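Local coordinates for flagellar motor switch protein FliG (PDB 5TDY), which probably forms part of the switch complex proposed at the base of the flagellar basal body, which contacts chemotaxis proteins and the motor components that determine the direction of flagellar rotation, at residues B[24-27]-B[28-31]; B[79-82]-B[83-86]; B[47-50]-B[51-55]. All coordinates share one frame; numbering follows the deposited sequence.

Interaction 1. Residues B[24-27]-B[28-31]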
loop_
_atom_site.group_PDB
_atom_site.type_symbol
_atom_site.label_atom_id
_atom_site.label_comp_id
_atom_site.label_asym_id
_atom_site.label_seq_id
_atom_site.Cartn_x
_atom_site.Cartn_y
_atom_site.Cartn_z
ATOM N N ALA B 24 8.015 10.346 -3.691
ATOM C CA ALA B 24 7.212 10.248 -4.902
ATOM C C ALA B 24 8.016 10.671 -6.126
ATOM O O ALA B 24 7.964 10.006 -7.163
ATOM C CB ALA B 24 5.933 11.080 -4.765
ATOM N N ALA B 25 8.785 11.764 -6.016
ATOM C CA ALA B 25 9.576 12.239 -7.149
ATOM C C ALA B 25 10.603 11.203 -7.577
ATOM O O ALA B 25 10.845 11.023 -8.773
ATOM C CB ALA B 25 10.270 13.560 -6.806
ATOM N N GLN B 26 11.211 10.501 -6.613
ATOM C CA GLN B 26 12.160 9.442 -6.947
ATOM C C GLN B 26 11.468 8.276 -7.656
ATOM O O GLN B 26 11.991 7.749 -8.650
ATOM C CB GLN B 26 12.881 8.974 -5.683
ATOM C CG GLN B 26 13.826 7.754 -5.860
ATOM C CD GLN B 26 15.018 8.012 -6.777
ATOM O OE1 GLN B 26 15.406 9.160 -7.029
ATOM N NE2 GLN B 26 15.612 6.933 -7.279
ATOM N N VAL B 27 10.286 7.874 -7.179
ATOM C CA VAL B 27 9.528 6.830 -7.877
ATOM C C VAL B 27 9.226 7.251 -9.312
ATOM O O VAL B 27 9.379 6.462 -10.256
ATOM C CB VAL B 27 8.235 6.495 -7.110
ATOM C CG1 VAL B 27 7.298 5.634 -7.968
ATOM C CG2 VAL B 27 8.551 5.793 -5.803
HETATM N N MSE B 28 8.832 8.502 -9.510
HETATM C CA MSE B 28 8.409 8.937 -10.842
HETATM C C MSE B 28 9.507 9.011 -11.904
HETATM O O MSE B 28 9.221 8.989 -13.111
HETATM C CB MSE B 28 7.726 10.280 -10.725
HETATM C CG MSE B 28 6.222 10.082 -10.555
HETATM SE SE MSE B 28 5.429 11.628 -9.783
HETATM C CE MSE B 28 3.841 11.736 -10.890
ATOM N N LYS B 29 10.761 9.086 -11.460
ATOM C CA LYS B 29 11.885 8.999 -12.389
ATOM C C LYS B 29 11.997 7.631 -13.048
ATOM O O LYS B 29 12.737 7.490 -14.023
ATOM C CB LYS B 29 13.189 9.355 -11.658
ATOM C CG LYS B 29 13.283 10.847 -11.334
ATOM C CD LYS B 29 14.263 11.136 -10.204
ATOM C CE LYS B 29 14.316 12.631 -9.891
ATOM N NZ LYS B 29 15.355 12.955 -8.866
ATOM N N HIS B 30 11.258 6.635 -12.563
ATOM C CA HIS B 30 11.209 5.327 -13.200
ATOM C C HIS B 30 10.117 5.237 -14.249
ATOM O O HIS B 30 9.924 4.163 -14.821
ATOM C CB HIS B 30 10.999 4.231 -12.153
ATOM C CG HIS B 30 12.134 4.105 -11.196
ATOM N ND1 HIS B 30 13.179 3.228 -11.397
ATOM C CD2 HIS B 30 12.412 4.771 -10.050
ATOM C CE1 HIS B 30 14.047 3.352 -10.409
ATOM N NE2 HIS B 30 13.605 4.279 -9.577
ATOM N N LEU B 31 9.402 6.332 -14.494
ATOM C CA LEU B 31 8.296 6.396 -15.436
ATOM C C LEU B 31 8.640 7.378 -16.543
ATOM O O LEU B 31 9.396 8.329 -16.328
ATOM C CB LEU B 31 7.006 6.836 -14.743
ATOM C CG LEU B 31 6.637 5.926 -13.563
ATOM C CD1 LEU B 31 5.464 6.479 -12.781
ATOM C CD2 LEU B 31 6.326 4.513 -14.065
HETATM O O HOH W 1 14.848 12.085 -6.468
HETATM O O HOH W 2 15.895 4.513 -7.244
#
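Gln26 reaches Lys29 and His30 because its CG stands anti to the backbone N (chi1 174°) and its chain then bends at chi2 (64°). This bend lays the amide between the two later side chains. His30 has its CG anti to its own carbonyl carbon, which swings the ring edge back to the carbonyls of the preceding turn. Amide and ring do not stack: their planes stand 82° apart, with Gln26 NE2 4.0 Å from His30 NE2. The ring meets the backbone with its edge. His30 CD2 lies 3.3 Å from Gln26 O, and Val27 O sits at the same edge in the ring plane. Two waters extend the polar contact. One donates to Gln26 OE1 and accepts from Lys29 NZ at 2.6 Å, tying the amide to the ammonium group. The other lies between Gln26 NE2 and His30 NE2, but its short approach to the amide makes its placing doubtful. Lys29 is extended beyond CG and runs past Ala25 O, with its CG 3.5 Å away. With an alanine here in place of His30, the ring edge would be lost, and Gln26 O and Val27 O would probably lose a close neighbour and the Gln26 amide one of its flanking groups. Met28, a selenomethionine, packs on Leu39 and Val40 of helix 33-44. Val27 touches Leu16 and Leu19 of helix 8-19. Gln26, Val27, His30 and Leu31 also pack against the chain of another protein. Met28 N donates to Ala24 O at 2.9 Å. Lys29 N makes only weak bonds, to Ala25 O and Gln26 O. His30 N bonds to Val27 O at 3.0 Å. Helix 21-28 of the FliG N-terminal domain thus ends in a type I beta turn from Met28 to Leu31, closed by Leu31 N on Met28 O.

Interaction 2. Residues B[79-82]-B[83-86]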
loop_
_atom_site.group_PDB
_atom_site.type_symbol
_atom_site.label_atom_id
_atom_site.label_comp_id
_atom_site.label_asym_id
_atom_site.label_seq_id
_atom_site.Cartn_x
_atom_site.Cartn_y
_atom_site.Cartn_z
ATOM N N ALA B 79 -0.477 -15.862 10.352
ATOM C CA ALA B 79 -1.763 -16.329 10.863
ATOM C C ALA B 79 -2.233 -15.486 12.040
ATOM O O ALA B 79 -3.436 -15.255 12.196
ATOM C CB ALA B 79 -1.662 -17.799 11.273
ATOM N N LYS B 80 -1.304 -15.016 12.875
ATOM C CA LYS B 80 -1.696 -14.183 14.010
ATOM C C LYS B 80 -2.381 -12.910 13.533
ATOM O O LYS B 80 -3.434 -12.525 14.055
ATOM C CB LYS B 80 -0.474 -13.856 14.872
ATOM C CG LYS B 80 -0.732 -12.785 15.956
ATOM C CD LYS B 80 0.542 -11.989 16.242
ATOM C CE LYS B 80 0.370 -10.501 15.965
ATOM N NZ LYS B 80 -0.220 -9.763 17.116
ATOM N N LYS B 81 -1.807 -12.251 12.522
ATOM C CA LYS B 81 -2.380 -10.997 12.042
ATOM C C LYS B 81 -3.736 -11.219 11.391
ATOM O O LYS B 81 -4.666 -10.433 11.606
ATOM C CB LYS B 81 -1.417 -10.320 11.068
ATOM C CG LYS B 81 -0.230 -9.685 11.761
ATOM C CD LYS B 81 1.030 -9.822 10.942
ATOM C CE LYS B 81 1.075 -8.871 9.769
ATOM N NZ LYS B 81 2.229 -9.219 8.872
ATOM N N VAL B 82 -3.868 -12.281 10.596
ATOM C CA VAL B 82 -5.152 -12.617 9.988
ATOM C C VAL B 82 -6.213 -12.845 11.059
ATOM O O VAL B 82 -7.307 -12.270 11.004
ATOM C CB VAL B 82 -5.001 -13.848 9.077
ATOM C CG1 VAL B 82 -6.363 -14.286 8.572
ATOM C CG2 VAL B 82 -4.080 -13.522 7.898
ATOM N N LEU B 83 -5.904 -13.688 12.054
ATOM C CA LEU B 83 -6.894 -14.018 13.079
ATOM C C LEU B 83 -7.330 -12.789 13.863
ATOM O O LEU B 83 -8.523 -12.609 14.129
ATOM C CB LEU B 83 -6.338 -15.068 14.041
ATOM C CG LEU B 83 -6.209 -16.470 13.474
ATOM C CD1 LEU B 83 -5.472 -17.345 14.481
ATOM C CD2 LEU B 83 -7.579 -17.009 13.105
ATOM N N GLU B 84 -6.381 -11.945 14.269
ATOM C CA GLU B 84 -6.749 -10.791 15.089
ATOM C C GLU B 84 -7.492 -9.731 14.277
ATOM O O GLU B 84 -8.397 -9.074 14.805
ATOM C CB GLU B 84 -5.511 -10.205 15.793
ATOM C CG GLU B 84 -4.616 -9.310 14.956
ATOM C CD GLU B 84 -3.286 -8.995 15.651
ATOM O OE1 GLU B 84 -3.175 -9.250 16.866
ATOM O OE2 GLU B 84 -2.358 -8.491 14.983
ATOM N N LYS B 85 -7.163 -9.566 12.994
ATOM C CA LYS B 85 -7.955 -8.655 12.166
ATOM C C LYS B 85 -9.351 -9.207 11.903
ATOM O O LYS B 85 -10.327 -8.445 11.832
ATOM C CB LYS B 85 -7.240 -8.383 10.846
ATOM C CG LYS B 85 -5.989 -7.530 10.988
ATOM C CD LYS B 85 -5.252 -7.465 9.649
ATOM C CE LYS B 85 -3.881 -6.804 9.791
ATOM N NZ LYS B 85 -4.015 -5.388 10.204
ATOM N N ALA B 86 -9.471 -10.529 11.751
ATOM C CA ALA B 86 -10.775 -11.087 11.414
ATOM C C ALA B 86 -11.705 -11.143 12.622
ATOM O O ALA B 86 -12.895 -10.840 12.506
ATOM C CB ALA B 86 -10.612 -12.482 10.818
#
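This is a local i to i+4 salt bridge, Lys80 to Glu84, on the surface of helix 75-87, backed by regular helical hydrogen bonds. Lys80 NZ is 3.0 Å from Glu84 OE1, which it meets on the syn side, 28° out of the carboxylate plane. A second, weak bond runs from Lys80 NZ to Glu84 OE2 at 3.3 Å. One ammonium group thus spans both carboxylate oxygens, though not evenly. The two side chains cross at a slant. Lys80 is bent at chi3 and chi4, and this brings its end round to the acid. Glu84 has CG between its backbone N and carbonyl carbon (chi1 80°), and the rest of the side chain is extended. Its CG then rides over the preceding turn, 3.5 Å from Lys81 O, and the carboxylate comes back to Lys80. Lys81 adds a looser contact, with CG 4.0 Å from Glu84 OE2. The two charges probably offset each other at the surface.

The backbone of the turn is regular. Leu83 N donates to Ala79 O at 2.9 Å, and Glu84 N, Lys85 N and Ala86 N bond in the same way to Lys80 O, Lys81 O and Val82 O. Leu83 CG lies 3.3 Å from Ala79 O, and Lys85 CG lies 3.2 Å from Lys81 O. Lys85 NZ forms a long, weak ion pair with an acidic side chain on the chain of another protein. Helix 75-87 follows helix 51-66 in this all-helical N-terminal domain of FliG and is followed, after a one-residue break, by helix 89-95.

Interaction 3. Residues B[47-50]-B[51-55]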
loop_
_atom_site.group_PDB
_atom_site.type_symbol
_atom_site.label_atom_id
_atom_site.label_comp_id
_atom_site.label_asym_id
_atom_site.label_seq_id
_atom_site.Cartn_x
_atom_site.Cartn_y
_atom_site.Cartn_z
ATOM N N GLY B 47 -7.999 15.848 -4.443
ATOM C CA GLY B 47 -8.901 16.275 -3.391
ATOM C C GLY B 47 -8.526 15.717 -2.024
ATOM O O GLY B 47 -7.353 15.514 -1.694
ATOM N N ARG B 48 -9.548 15.495 -1.206
ATOM C CA ARG B 48 -9.383 14.847 0.086
ATOM C C ARG B 48 -9.209 13.343 -0.081
ATOM O O ARG B 48 -9.879 12.718 -0.906
ATOM C CB ARG B 48 -10.604 15.122 0.969
ATOM C CG ARG B 48 -10.891 14.027 2.001
ATOM C CD ARG B 48 -12.263 14.136 2.679
ATOM N NE ARG B 48 -12.676 15.529 2.902
ATOM C CZ ARG B 48 -13.481 16.223 2.094
ATOM N NH1 ARG B 48 -13.780 17.488 2.358
ATOM N NH2 ARG B 48 -13.991 15.649 1.014
ATOM N N VAL B 49 -8.310 12.766 0.711
ATOM C CA VAL B 49 -8.114 11.321 0.778
ATOM C C VAL B 49 -8.675 10.849 2.115
ATOM O O VAL B 49 -8.248 11.323 3.170
ATOM C CB VAL B 49 -6.631 10.934 0.629
ATOM C CG1 VAL B 49 -6.435 9.431 0.865
ATOM C CG2 VAL B 49 -6.105 11.304 -0.746
ATOM N N THR B 50 -9.643 9.934 2.079
ATOM C CA THR B 50 -10.194 9.456 3.336
ATOM C C THR B 50 -9.220 8.482 3.991
ATOM O O THR B 50 -8.371 7.893 3.315
ATOM C CB THR B 50 -11.549 8.795 3.109
ATOM O OG1 THR B 50 -11.402 7.639 2.278
ATOM C CG2 THR B 50 -12.515 9.777 2.449
ATOM N N PRO B 51 -9.294 8.319 5.316
ATOM C CA PRO B 51 -8.421 7.330 5.968
ATOM C C PRO B 51 -8.632 5.921 5.445
ATOM O O PRO B 51 -7.674 5.135 5.393
ATOM C CB PRO B 51 -8.797 7.443 7.456
ATOM C CG PRO B 51 -9.476 8.766 7.594
ATOM C CD PRO B 51 -10.166 9.008 6.284
ATOM N N GLU B 52 -9.859 5.589 5.033
ATOM C CA GLU B 52 -10.154 4.250 4.543
ATOM C C GLU B 52 -9.609 4.032 3.138
ATOM O O GLU B 52 -9.119 2.942 2.831
ATOM C CB GLU B 52 -11.662 3.993 4.557
ATOM C CG GLU B 52 -12.289 3.969 5.936
ATOM C CD GLU B 52 -12.566 5.350 6.489
ATOM O OE1 GLU B 52 -12.770 5.460 7.716
ATOM O OE2 GLU B 52 -12.571 6.328 5.704
ATOM N N GLU B 53 -9.734 5.036 2.262
ATOM C CA GLU B 53 -9.064 4.993 0.969
ATOM C C GLU B 53 -7.579 4.723 1.153
ATOM O O GLU B 53 -7.019 3.795 0.558
ATOM C CB GLU B 53 -9.273 6.310 0.223
ATOM C CG GLU B 53 -10.228 6.239 -0.943
ATOM C CD GLU B 53 -10.540 7.615 -1.524
ATOM O OE1 GLU B 53 -11.223 7.668 -2.572
ATOM O OE2 GLU B 53 -10.124 8.641 -0.927
ATOM N N LYS B 54 -6.935 5.517 2.008
ATOM C CA LYS B 54 -5.493 5.411 2.204
ATOM C C LYS B 54 -5.101 4.015 2.668
ATOM O O LYS B 54 -4.162 3.411 2.137
ATOM C CB LYS B 54 -5.044 6.456 3.216
ATOM C CG LYS B 54 -3.560 6.684 3.292
ATOM C CD LYS B 54 -3.305 8.060 3.913
ATOM C CE LYS B 54 -1.837 8.428 3.870
ATOM N NZ LYS B 54 -1.547 9.745 4.513
ATOM N N LYS B 55 -5.811 3.494 3.669
ATOM C CA LYS B 55 -5.534 2.161 4.198
ATOM C C LYS B 55 -5.789 1.077 3.150
ATOM O O LYS B 55 -5.005 0.129 3.031
ATOM C CB LYS B 55 -6.394 1.932 5.442
ATOM C CG LYS B 55 -6.072 0.696 6.257
ATOM C CD LYS B 55 -7.077 0.573 7.415
ATOM C CE LYS B 55 -7.392 -0.903 7.781
ATOM N NZ LYS B 55 -7.996 -1.707 6.683
#
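Thr50 and Glu53 form a capping box at the start of helix 51-66 in the FliG N-terminal domain, and Thr50 has the most surface buried here. Its OG1 sits between the backbone N and the carbonyl carbon (chi1 63°). From there it accepts a bond from Glu53 N at 3.1 Å, with an N-H...O angle of 160°. This gives a partner to an amide of the first turn, which has no earlier helical carbonyl to use. Glu53 completes the box. Its extended side chain runs back past Thr50, and its OE2 accepts a weak bond from Thr50 N at 3.3 Å. Glu53 CB meets the same hydroxyl, 3.2 Å from Thr50 OG1, and the two side chains cross at a slant. The strongest polar partner of Glu53 lies elsewhere: its OE1 makes a salt bridge to Arg10 NE. Arg10 also donates to Arg48 O through NH2, and one guanidinium group thus grips both the loop and the cap. The Arg10 salt bridge is likely to steady the carboxylate in this place.

Beyond the box the helix begins in the usual way. Lys54 N donates to Thr50 O at 3.1 Å, and Lys55 N to Pro51 O. Pro51 directly follows the cap as the first residue of the helix. Val49 lies in the loop before it. It touches Val14 of helix 8-19, while Lys54 touches Ala18 of the same helix. The side chains of Val49 and Lys54 cross at about a right angle, and Val49 CG1 lies 4.0 Å from Lys54 CB.

Overall arrangement
Interaction 1 is partly buried, while interactions 2 and 3 are surface contacts. Each belongs to a different part of a helix: interaction 1 a C-terminal end, interaction 3 an N-terminal start, interaction 2 the body. Their chemistry follows from this. At the ends a turn or a capping side chain meets backbone groups, and in interaction 1 waters link the polar side chains. The body has its backbone paired and adds a charge pair outside. Interactions 1 and 3 both touch helix 8-19. The centres of interactions 1 and 2 are 34 Å apart, on opposite sides of the chain centre. Interactions 2 and 3 come within about 6 Å at their nearest atoms, without touching.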